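Local structure of glucose-6-phosphate 1-dehydrogenase (Kluyveromyces lactis, 7E6I) at residues R180-L185 with Q243-Q248; I235-D240 with A337-N342; S278-D283 with T444-Y449; G288-S293 with C313-A318. The protein catalyses the NADP+-dependent oxidation of glucose 6-phosphate to 6-phosphogluconolactone, the first step of the oxidative pentose phosphate pathway. All coordinates share one frame; numbering follows the deposited sequence.

Contact 1 (R180-L185 with Q243-Q248). With BG6 (6-O-phosphono-beta-D-glucopyranose), chain B.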
# COMPACT_ATOMS: atom_id res chain seq x y z
N ARG A 180 -11.06 2.28 -2.47
CA ARG A 180 -10.21 1.11 -2.68
C ARG A 180 -8.87 1.32 -2.01
O ARG A 180 -8.17 2.30 -2.29
CB ARG A 180 -9.99 0.85 -4.17
CG ARG A 180 -11.21 0.38 -4.95
CD ARG A 180 -10.82 0.07 -6.39
NE ARG A 180 -11.95 0.09 -7.31
CZ ARG A 180 -12.55 1.19 -7.76
NH1 ARG A 180 -12.13 2.38 -7.37
NH2 ARG A 180 -13.57 1.11 -8.61
N ILE A 181 -8.49 0.39 -1.16
CA ILE A 181 -7.33 0.54 -0.30
C ILE A 181 -6.14 -0.20 -0.89
O ILE A 181 -6.23 -1.39 -1.24
CB ILE A 181 -7.63 0.03 1.12
CG1 ILE A 181 -8.37 1.11 1.90
CG2 ILE A 181 -6.33 -0.38 1.83
CD1 ILE A 181 -8.53 0.77 3.37
N ASP A 182 -5.03 0.53 -1.03
CA ASP A 182 -3.67 0.00 -1.02
C ASP A 182 -3.04 0.57 0.25
O ASP A 182 -2.87 1.79 0.36
CB ASP A 182 -2.92 0.43 -2.28
CG ASP A 182 -1.52 -0.17 -2.38
OD1 ASP A 182 -0.76 -0.14 -1.37
OD2 ASP A 182 -1.17 -0.66 -3.49
N HIS A 183 -2.73 -0.28 1.23
CA HIS A 183 -2.42 0.26 2.55
C HIS A 183 -1.11 1.04 2.58
O HIS A 183 -0.90 1.84 3.49
CB HIS A 183 -2.44 -0.84 3.62
CG HIS A 183 -1.19 -1.67 3.68
ND1 HIS A 183 -0.97 -2.77 2.88
CD2 HIS A 183 -0.09 -1.56 4.48
CE1 HIS A 183 0.20 -3.30 3.17
NE2 HIS A 183 0.76 -2.59 4.14
N TYR A 184 -0.23 0.86 1.59
CA TYR A 184 0.98 1.68 1.54
C TYR A 184 0.65 3.17 1.48
O TYR A 184 1.38 3.99 2.05
CB TYR A 184 1.84 1.29 0.34
CG TYR A 184 2.86 0.23 0.68
CD1 TYR A 184 2.48 -0.91 1.40
CD2 TYR A 184 4.19 0.38 0.32
CE1 TYR A 184 3.41 -1.89 1.72
CE2 TYR A 184 5.13 -0.58 0.64
CZ TYR A 184 4.73 -1.72 1.34
OH TYR A 184 5.67 -2.68 1.66
N LEU A 185 -0.44 3.53 0.79
CA LEU A 185 -0.89 4.91 0.69
C LEU A 185 -1.28 5.50 2.04
O LEU A 185 -1.54 6.71 2.10
CB LEU A 185 -2.06 4.99 -0.29
CG LEU A 185 -1.73 4.59 -1.73
CD1 LEU A 185 -2.91 4.87 -2.65
CD2 LEU A 185 -0.51 5.33 -2.21
N GLN A 243 2.99 -4.96 -8.43
CA GLN A 243 1.86 -4.42 -9.19
C GLN A 243 1.06 -3.39 -8.39
O GLN A 243 0.38 -2.54 -8.97
CB GLN A 243 0.96 -5.58 -9.63
CG GLN A 243 -0.26 -5.21 -10.50
CD GLN A 243 -1.47 -4.75 -9.68
OE1 GLN A 243 -1.58 -5.04 -8.48
NE2 GLN A 243 -2.36 -3.99 -10.31
N ASN A 244 1.08 -3.46 -7.05
CA ASN A 244 0.27 -2.54 -6.26
C ASN A 244 1.14 -1.61 -5.42
O ASN A 244 1.38 -0.47 -5.83
CB ASN A 244 -0.71 -3.32 -5.37
CG ASN A 244 -0.14 -4.64 -4.91
OD1 ASN A 244 0.59 -4.71 -3.93
ND2 ASN A 244 -0.48 -5.70 -5.62
N HIS A 245 1.62 -2.06 -4.25
CA HIS A 245 2.35 -1.18 -3.33
C HIS A 245 3.48 -0.43 -4.03
O HIS A 245 3.52 0.81 -4.02
CB HIS A 245 2.92 -1.98 -2.16
CG HIS A 245 1.89 -2.77 -1.42
ND1 HIS A 245 0.61 -2.30 -1.20
CD2 HIS A 245 1.95 -3.99 -0.85
CE1 HIS A 245 -0.07 -3.20 -0.52
NE2 HIS A 245 0.72 -4.24 -0.29
N LEU A 246 4.43 -1.17 -4.61
CA LEU A 246 5.60 -0.51 -5.18
C LEU A 246 5.23 0.39 -6.35
O LEU A 246 5.79 1.48 -6.52
CB LEU A 246 6.64 -1.56 -5.58
CG LEU A 246 7.25 -2.40 -4.43
CD1 LEU A 246 8.62 -2.94 -4.80
CD2 LEU A 246 7.33 -1.57 -3.12
N LEU A 247 4.29 -0.05 -7.19
CA LEU A 247 3.85 0.79 -8.30
C LEU A 247 3.23 2.08 -7.79
O LEU A 247 3.46 3.16 -8.35
CB LEU A 247 2.87 0.04 -9.20
CG LEU A 247 2.46 0.81 -10.46
CD1 LEU A 247 3.71 1.23 -11.25
CD2 LEU A 247 1.53 -0.02 -11.34
N GLN A 248 2.46 2.00 -6.71
CA GLN A 248 1.88 3.20 -6.10
C GLN A 248 2.97 4.20 -5.73
O GLN A 248 2.91 5.37 -6.12
CB GLN A 248 1.06 2.82 -4.87
CG GLN A 248 -0.33 2.29 -5.16
CD GLN A 248 -1.22 3.33 -5.82
OE1 GLN A 248 -0.94 4.53 -5.79
NE2 GLN A 248 -2.31 2.88 -6.43
C1 BG6 B . 0.89 -7.50 1.56
C2 BG6 B . 1.59 -8.70 0.93
O1 BG6 B . 0.12 -6.79 0.68
O5 BG6 B . 1.93 -6.56 2.10
C3 BG6 B . 2.50 -9.38 1.89
O2 BG6 B . 0.64 -9.65 0.41
C4 BG6 B . 3.54 -8.44 2.41
O3 BG6 B . 3.19 -10.48 1.24
C5 BG6 B . 2.88 -7.21 3.04
O4 BG6 B . 4.35 -9.13 3.36
C6 BG6 B . 3.87 -6.14 3.42
O6 BG6 B . 3.14 -5.06 3.97
P BG6 B . 3.86 -4.16 5.16
O1P BG6 B . 5.18 -3.77 4.51
O2P BG6 B . 4.05 -5.02 6.38
O3P BG6 B . 3.04 -2.94 5.57
O HOH W 1 -2.58 -0.48 -5.82
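Asp182 OD1 is gripped by two N-H groups, one from its own segment (Tyr184 N) and one from the helix (His245 ND1). His245 ND1 gives it a hydrogen bond of 2.6 Å with an N-H...O angle of 152°; OD1 lies close to the imidazole plane, while the donor stands above the plane of the carboxylate, which is turned steeply against the imidazole. Tyr184 N reaches the anti lone pair of the same oxygen at 3.2 Å, which makes an Asx turn into the 3-10 segment. Asp182 CG is anti to the backbone N (chi1 -176°), which puts it on the helix side. Its OD2 accepts a hydrogen from a water 2.7 Å away, and that water has a weak bond to Gln248 NE2, whose amide group is also held by Lys270 and Glu435. Both methyls of Leu185 rest against Gln248 OE1.

The imidazole of His245 is packed on both faces. Tyr184 makes an offset stack on one, with planes 7° apart and centroids separated by 4.2 Å, and the CB of His245 stands over the centre of the phenol ring. Asn244 OD1 lies over the centre of the opposite face. With ND1 held by Asp182 and the ring packed flat, NE2 is directed at the sugar, where it hydrogen-bonds BG6 O1 at 2.8 Å. His183 meets the His245 ring obliquely, and its own NE2 donates to phosphate oxygen O3P of BG6 at 2.7 Å. The arrangement is the substrate site between the NAD-binding and C-terminal regions, with His245, probably the proton acceptor as in related enzymes, at the anomeric hydroxyl and His183 at the phosphate.

Contact 2 (I235-D240 with A337-N342). With BG6 (6-O-phosphono-beta-D-glucopyranose), chain B.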
# COMPACT_ATOMS: atom_id res chain seq x y z
N ILE A 235 0.29 -16.61 -6.80
CA ILE A 235 0.41 -15.16 -6.63
C ILE A 235 1.74 -14.68 -7.21
O ILE A 235 1.76 -14.04 -8.27
CB ILE A 235 0.32 -14.76 -5.14
CG1 ILE A 235 -0.97 -15.26 -4.48
CG2 ILE A 235 0.40 -13.26 -5.01
CD1 ILE A 235 -2.20 -14.96 -5.26
N GLY A 236 2.84 -14.98 -6.52
CA GLY A 236 4.16 -14.51 -6.87
C GLY A 236 4.43 -13.09 -6.38
O GLY A 236 3.52 -12.33 -6.07
N ILE A 237 5.71 -12.74 -6.32
CA ILE A 237 6.10 -11.50 -5.65
C ILE A 237 5.63 -10.30 -6.44
O ILE A 237 5.31 -9.24 -5.87
CB ILE A 237 7.62 -11.45 -5.41
CG1 ILE A 237 7.98 -10.40 -4.37
CG2 ILE A 237 8.39 -11.17 -6.69
CD1 ILE A 237 7.41 -10.68 -3.02
N ILE A 238 5.56 -10.44 -7.77
CA ILE A 238 5.19 -9.32 -8.61
C ILE A 238 3.76 -8.91 -8.33
O ILE A 238 3.47 -7.74 -8.05
CB ILE A 238 5.43 -9.66 -10.09
CG1 ILE A 238 6.91 -9.98 -10.29
CG2 ILE A 238 5.01 -8.51 -10.97
CD1 ILE A 238 7.24 -10.49 -11.64
N ARG A 239 2.84 -9.87 -8.36
CA ARG A 239 1.46 -9.60 -7.98
C ARG A 239 1.35 -9.19 -6.53
O ARG A 239 0.47 -8.40 -6.18
CB ARG A 239 0.59 -10.84 -8.20
CG ARG A 239 -0.05 -10.93 -9.54
CD ARG A 239 -1.20 -11.91 -9.51
NE ARG A 239 -1.50 -12.36 -10.85
CZ ARG A 239 -0.84 -13.34 -11.46
NH1 ARG A 239 0.14 -13.97 -10.81
NH2 ARG A 239 -1.16 -13.70 -12.69
N ASP A 240 2.18 -9.75 -5.66
CA ASP A 240 1.97 -9.57 -4.23
C ASP A 240 2.20 -8.12 -3.81
O ASP A 240 1.43 -7.58 -3.02
CB ASP A 240 2.85 -10.52 -3.42
CG ASP A 240 2.39 -10.63 -1.96
OD1 ASP A 240 1.16 -10.59 -1.70
OD2 ASP A 240 3.25 -10.74 -1.07
N ALA A 337 11.80 -6.41 -5.62
CA ALA A 337 11.14 -6.92 -4.43
C ALA A 337 11.53 -8.37 -4.20
O ALA A 337 11.60 -9.16 -5.16
CB ALA A 337 9.62 -6.82 -4.55
N GLY A 338 11.79 -8.74 -2.94
CA GLY A 338 12.13 -10.11 -2.61
C GLY A 338 11.72 -10.48 -1.21
O GLY A 338 11.72 -9.65 -0.29
N LYS A 339 11.35 -11.75 -1.05
CA LYS A 339 11.19 -12.38 0.25
C LYS A 339 12.42 -13.23 0.53
O LYS A 339 13.16 -13.60 -0.38
CB LYS A 339 9.92 -13.24 0.28
CG LYS A 339 8.67 -12.50 0.79
CD LYS A 339 7.44 -12.76 -0.08
CE LYS A 339 6.15 -12.82 0.74
NZ LYS A 339 5.83 -11.60 1.52
N ALA A 340 12.64 -13.52 1.82
CA ALA A 340 13.72 -14.41 2.26
C ALA A 340 15.09 -13.85 1.90
O ALA A 340 16.00 -14.58 1.48
CB ALA A 340 13.54 -15.83 1.69
N LEU A 341 15.25 -12.55 2.04
CA LEU A 341 16.53 -11.89 1.91
C LEU A 341 17.10 -11.63 3.31
O LEU A 341 16.59 -12.17 4.31
CB LEU A 341 16.37 -10.61 1.08
CG LEU A 341 15.71 -10.80 -0.29
CD1 LEU A 341 15.23 -9.46 -0.87
CD2 LEU A 341 16.66 -11.50 -1.26
N ASN A 342 18.11 -10.78 3.40
CA ASN A 342 18.87 -10.54 4.62
C ASN A 342 18.28 -9.50 5.56
O ASN A 342 18.82 -9.31 6.66
CB ASN A 342 20.28 -10.08 4.26
CG ASN A 342 20.27 -8.70 3.63
OD1 ASN A 342 19.65 -8.48 2.59
ND2 ASN A 342 20.96 -7.76 4.26
C1 BG6 B . 0.89 -7.50 1.56
C2 BG6 B . 1.59 -8.70 0.93
O1 BG6 B . 0.12 -6.79 0.68
O5 BG6 B . 1.93 -6.56 2.10
C3 BG6 B . 2.50 -9.38 1.89
O2 BG6 B . 0.64 -9.65 0.41
C4 BG6 B . 3.54 -8.44 2.41
O3 BG6 B . 3.19 -10.48 1.24
C5 BG6 B . 2.88 -7.21 3.04
O4 BG6 B . 4.35 -9.13 3.36
C6 BG6 B . 3.87 -6.14 3.42
O6 BG6 B . 3.14 -5.06 3.97
P BG6 B . 3.86 -4.16 5.16
O1P BG6 B . 5.18 -3.77 4.51
O2P BG6 B . 4.05 -5.02 6.38
O3P BG6 B . 3.04 -2.94 5.57
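The carboxylate of Asp240 has two hydroxyls of BG6 at its oxygens, O2 at OD1 and O3 at OD2, and the ammonium group of Lys339 to one side of OD2. Both hydroxyl contacts are too short to be trusted in detail. The guanidinium of Arg239, on the same helix, takes Ile235 O at its edge, in plane. This is the sugar end of the glucose 6-phosphate pocket, made where the N-terminal part of helix 236-254 lies against strand 333-338 of the mixed sheet in the C-terminal domain.

Lys339 NZ donates to BG6 O3 at 2.9 Å, so that hydroxyl sits between the lysine and the aspartate. The direct salt bridge from NZ to Asp240 OD2 is long, 3.8 Å, and Glu221 is the stronger charged partner of the lysine. Asp240 CG, anti to the backbone N (chi1 -165°), is carried towards the sugar. Beneath the polar groups the packing is apolar: Ile237 crosses the lysine chain obliquely, its CG1 lies 3.9 Å from Ala337 CB, and its CD1 touches Lys339 CD at 3.6 Å.

Contact 3 (S278-D283 with T444-Y449)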
# COMPACT_ATOMS: atom_id res chain seq x y z
N SER A 278 6.20 2.93 -20.78
CA SER A 278 6.34 2.04 -21.91
C SER A 278 5.96 0.63 -21.48
O SER A 278 5.95 0.34 -20.29
CB SER A 278 7.77 2.08 -22.43
OG SER A 278 8.01 3.32 -23.09
N PRO A 279 5.63 -0.26 -22.42
CA PRO A 279 5.40 -1.66 -22.03
C PRO A 279 6.66 -2.26 -21.44
O PRO A 279 7.78 -1.95 -21.87
CB PRO A 279 5.03 -2.34 -23.36
CG PRO A 279 4.60 -1.24 -24.27
CD PRO A 279 5.39 -0.03 -23.85
N ILE A 280 6.48 -3.14 -20.46
CA ILE A 280 7.62 -3.81 -19.85
C ILE A 280 8.32 -4.68 -20.88
O ILE A 280 7.69 -5.49 -21.57
CB ILE A 280 7.16 -4.64 -18.64
CG1 ILE A 280 6.44 -3.74 -17.63
CG2 ILE A 280 8.33 -5.40 -18.03
CD1 ILE A 280 5.68 -4.48 -16.59
N ASP A 281 9.63 -4.51 -20.99
CA ASP A 281 10.47 -5.41 -21.76
C ASP A 281 10.63 -6.70 -20.96
O ASP A 281 11.22 -6.70 -19.88
CB ASP A 281 11.80 -4.71 -22.04
CG ASP A 281 12.83 -5.60 -22.71
OD1 ASP A 281 12.49 -6.72 -23.16
OD2 ASP A 281 13.99 -5.15 -22.81
N HIS A 282 10.09 -7.82 -21.49
CA HIS A 282 10.12 -9.09 -20.75
C HIS A 282 11.53 -9.65 -20.59
O HIS A 282 11.72 -10.59 -19.80
CB HIS A 282 9.24 -10.14 -21.43
CG HIS A 282 7.81 -9.72 -21.55
ND1 HIS A 282 6.90 -10.39 -22.34
CD2 HIS A 282 7.13 -8.70 -20.98
CE1 HIS A 282 5.72 -9.80 -22.26
NE2 HIS A 282 5.83 -8.77 -21.43
N ASP A 283 12.51 -9.12 -21.32
CA ASP A 283 13.89 -9.50 -21.12
C ASP A 283 14.59 -8.66 -20.06
O ASP A 283 15.57 -9.12 -19.47
CB ASP A 283 14.68 -9.38 -22.42
CG ASP A 283 14.48 -10.58 -23.34
OD1 ASP A 283 14.65 -11.73 -22.87
OD2 ASP A 283 14.16 -10.36 -24.52
N THR A 444 -0.03 -7.19 -16.85
CA THR A 444 -0.56 -8.46 -17.31
C THR A 444 0.33 -9.13 -18.36
O THR A 444 0.60 -10.33 -18.22
CB THR A 444 -1.99 -8.27 -17.83
OG1 THR A 444 -2.87 -8.08 -16.71
CG2 THR A 444 -2.43 -9.49 -18.62
N PRO A 445 0.83 -8.44 -19.38
CA PRO A 445 1.71 -9.13 -20.34
C PRO A 445 2.93 -9.76 -19.68
O PRO A 445 3.28 -10.90 -20.01
CB PRO A 445 2.09 -8.03 -21.33
CG PRO A 445 0.99 -7.03 -21.22
CD PRO A 445 0.65 -7.02 -19.76
N LEU A 446 3.59 -9.07 -18.75
CA LEU A 446 4.70 -9.70 -18.06
C LEU A 446 4.22 -10.94 -17.31
O LEU A 446 4.88 -11.99 -17.35
CB LEU A 446 5.36 -8.72 -17.09
CG LEU A 446 6.42 -9.37 -16.19
CD1 LEU A 446 7.54 -9.96 -17.03
CD2 LEU A 446 6.98 -8.39 -15.18
N LEU A 447 3.07 -10.85 -16.64
CA LEU A 447 2.60 -11.97 -15.83
C LEU A 447 2.17 -13.15 -16.69
O LEU A 447 2.41 -14.30 -16.33
CB LEU A 447 1.45 -11.51 -14.93
CG LEU A 447 1.84 -10.63 -13.75
CD1 LEU A 447 0.59 -10.06 -13.08
CD2 LEU A 447 2.65 -11.44 -12.78
N ASN A 448 1.51 -12.87 -17.83
CA ASN A 448 1.19 -13.92 -18.78
C ASN A 448 2.45 -14.62 -19.29
O ASN A 448 2.49 -15.84 -19.43
CB ASN A 448 0.42 -13.34 -19.97
CG ASN A 448 -1.00 -12.98 -19.63
OD1 ASN A 448 -1.52 -13.37 -18.57
ND2 ASN A 448 -1.64 -12.22 -20.52
N TYR A 449 3.49 -13.84 -19.59
CA TYR A 449 4.72 -14.42 -20.12
C TYR A 449 5.39 -15.31 -19.08
O TYR A 449 5.77 -16.44 -19.38
CB TYR A 449 5.64 -13.30 -20.61
CG TYR A 449 7.09 -13.67 -20.70
CD1 TYR A 449 7.58 -14.41 -21.77
CD2 TYR A 449 7.99 -13.27 -19.73
CE1 TYR A 449 8.91 -14.75 -21.86
CE2 TYR A 449 9.32 -13.60 -19.80
CZ TYR A 449 9.78 -14.34 -20.87
OH TYR A 449 11.11 -14.66 -20.92
O HOH W 2 13.62 -13.08 -19.68
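His282 leans from the loop onto helix 433-451, and its side chain runs across Tyr449, Leu446 and Pro445. CB lies over one face of the Tyr449 ring, towards the rim, in a CH-pi contact 4.0 Å from the ring centroid. CG, placed anti to the carbonyl carbon (chi1 -59°), lies 4.0 Å from Tyr449 CD2, and from there the imidazole runs back past the tyrosine side chain in the opposite direction. The two rings are near parallel, 21° apart, but so far slid that they barely overlap; ND1 instead meets Tyr449 CB at 3.6 Å. On the other branch, CD2 comes within 4.2 Å of Leu446 CD1. At the tip, CE1 approaches Pro445 O and NE2 lies 3.5 Å from Leu446 N, neither a hydrogen bond, while Pro445 CB sits at the ring edge.

A water joins the backbone to the tyrosine: it donates to His282 O at 3.1 Å and lies 3.2 Å from Tyr449 OH. Deeper in, Ile280 CD1 packs on Leu446 CB at 4.3 Å. Ile280 and Leu446 both continue onto Ile285 and Ile319, and Leu446 also touches Ile238; this places the loop beside the junction of helix 433-451 with strands 285-291 and 316-321.

Contact 4 (G288-S293 with C313-A318)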
# COMPACT_ATOMS: atom_id res chain seq x y z
N GLY A 288 13.91 -14.63 -9.44
CA GLY A 288 14.57 -15.52 -8.51
C GLY A 288 13.58 -16.23 -7.60
O GLY A 288 12.47 -15.75 -7.37
N GLN A 289 13.98 -17.40 -7.12
CA GLN A 289 13.22 -18.22 -6.18
C GLN A 289 14.16 -18.66 -5.07
O GLN A 289 15.32 -18.99 -5.33
CB GLN A 289 12.60 -19.46 -6.88
CG GLN A 289 11.69 -20.30 -6.01
CD GLN A 289 11.26 -21.60 -6.67
OE1 GLN A 289 11.85 -22.67 -6.44
NE2 GLN A 289 10.23 -21.52 -7.51
N TYR A 290 13.70 -18.63 -3.83
CA TYR A 290 14.65 -18.81 -2.74
C TYR A 290 14.90 -20.30 -2.46
O TYR A 290 13.95 -21.10 -2.36
CB TYR A 290 14.24 -18.06 -1.47
CG TYR A 290 13.06 -18.56 -0.67
CD1 TYR A 290 13.23 -19.50 0.35
CD2 TYR A 290 11.79 -18.01 -0.86
CE1 TYR A 290 12.14 -19.93 1.12
CE2 TYR A 290 10.70 -18.42 -0.10
CZ TYR A 290 10.87 -19.38 0.89
OH TYR A 290 9.79 -19.77 1.63
N GLY A 291 16.18 -20.66 -2.39
CA GLY A 291 16.60 -21.98 -2.00
C GLY A 291 17.04 -22.02 -0.55
O GLY A 291 16.91 -21.05 0.20
N ARG A 292 17.59 -23.17 -0.16
CA ARG A 292 18.03 -23.34 1.22
C ARG A 292 19.15 -22.36 1.56
O ARG A 292 19.96 -21.99 0.71
CB ARG A 292 18.51 -24.77 1.43
CG ARG A 292 17.39 -25.73 1.81
CD ARG A 292 17.90 -27.17 1.85
NE ARG A 292 16.88 -28.11 1.40
CZ ARG A 292 17.15 -29.31 0.89
NH1 ARG A 292 18.41 -29.71 0.77
NH2 ARG A 292 16.16 -30.10 0.51
N SER A 293 19.18 -21.94 2.83
CA SER A 293 20.25 -21.07 3.29
C SER A 293 21.61 -21.78 3.23
O SER A 293 21.70 -23.01 3.32
CB SER A 293 19.98 -20.60 4.72
OG SER A 293 19.99 -21.67 5.65
N CYS A 313 7.53 -20.53 -9.18
CA CYS A 313 7.04 -19.32 -8.53
C CYS A 313 8.19 -18.35 -8.24
O CYS A 313 9.24 -18.74 -7.72
CB CYS A 313 6.32 -19.66 -7.24
SG CYS A 313 5.57 -18.21 -6.47
N VAL A 314 7.98 -17.09 -8.57
CA VAL A 314 8.98 -16.04 -8.37
C VAL A 314 8.80 -15.46 -6.97
O VAL A 314 7.75 -14.89 -6.66
CB VAL A 314 8.84 -14.94 -9.44
CG1 VAL A 314 9.82 -13.86 -9.19
CG2 VAL A 314 9.07 -15.52 -10.82
N THR A 315 9.83 -15.56 -6.13
CA THR A 315 9.82 -14.91 -4.82
C THR A 315 10.73 -13.68 -4.77
O THR A 315 10.72 -12.95 -3.77
CB THR A 315 10.21 -15.91 -3.72
OG1 THR A 315 11.58 -16.31 -3.88
CG2 THR A 315 9.34 -17.16 -3.79
N PHE A 316 11.50 -13.43 -5.83
CA PHE A 316 12.27 -12.20 -5.99
C PHE A 316 12.17 -11.78 -7.43
O PHE A 316 12.38 -12.60 -8.33
CB PHE A 316 13.75 -12.39 -5.62
CG PHE A 316 14.60 -11.19 -5.94
CD1 PHE A 316 15.00 -10.91 -7.23
CD2 PHE A 316 14.98 -10.32 -4.93
CE1 PHE A 316 15.74 -9.80 -7.51
CE2 PHE A 316 15.72 -9.22 -5.21
CZ PHE A 316 16.10 -8.95 -6.51
N ALA A 317 11.92 -10.49 -7.67
CA ALA A 317 11.92 -9.94 -9.02
C ALA A 317 12.51 -8.54 -9.03
O ALA A 317 12.20 -7.72 -8.16
CB ALA A 317 10.50 -9.89 -9.61
N ALA A 318 13.34 -8.27 -10.03
CA ALA A 318 13.77 -6.92 -10.37
C ALA A 318 13.29 -6.65 -11.78
O ALA A 318 13.47 -7.50 -12.66
CB ALA A 318 15.29 -6.77 -10.24
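Gly288 O receives two backbone N-H groups, those of Thr315 and Phe316, each at 2.9 Å. Thr315 N approaches in the plane of the carbonyl, whereas Phe316 N comes from above it. Going the other way, Gly288 N donates to Phe316 O at 2.8 Å and completes an antiparallel hydrogen-bonded pair. Thr315 and Phe316 together opposite a single residue form a classic beta bulge, set where strand 316-321 begins beside strand 285-291 in the mixed sheet of the C-terminal domain.

Beyond the backbone pair, side chains from both segments add further bonds. Gln289 CG is anti to the backbone N (chi1 -175°) and the chain stays extended beyond it; at its end NE2 donates to Cys313 O at 3.0 Å in a nearly straight bond (166°), in the amide plane and on a lone pair of the carbonyl. Thr315 OG1 takes a weak bond from Tyr290 N at 3.1 Å and lies at the edge of the Tyr290 ring, 3.5 Å from CD2.

Further out, these polar ends have their stronger partners: Ser311 O takes Gln289 NE2, Thr225 N bonds Tyr290 OH, and Thr315 OG1 is hydrogen-bonded to Tyr461 OH of strand 459-462, on the other side of strand 285-291.

Overall arrangement
Contacts 1, 2 and 4 are buried, while contact 3 reaches the surface. Contacts 1 and 2 use successive turns of helix 236-254 and both touch BG6, so theirs is the chemistry of the site: histidines, carboxylate and lysine set around one substrate. Contact 4 is chiefly backbone pairing within the sheet. Its centre is about 7 Å from that of contact 2, and the two are joined by probable hydrogen bonds, Ala317 N with Ala337 O and Ile237 N with Val314 O. Contact 3, mostly packing with a bridging water, meets contact 2 through Ile238 and Arg239 against Leu446 and Leu447, but touches neither contact 1 nor contact 4. Of the four, contact 1 alone joins the NAD-binding part to the C-terminal part.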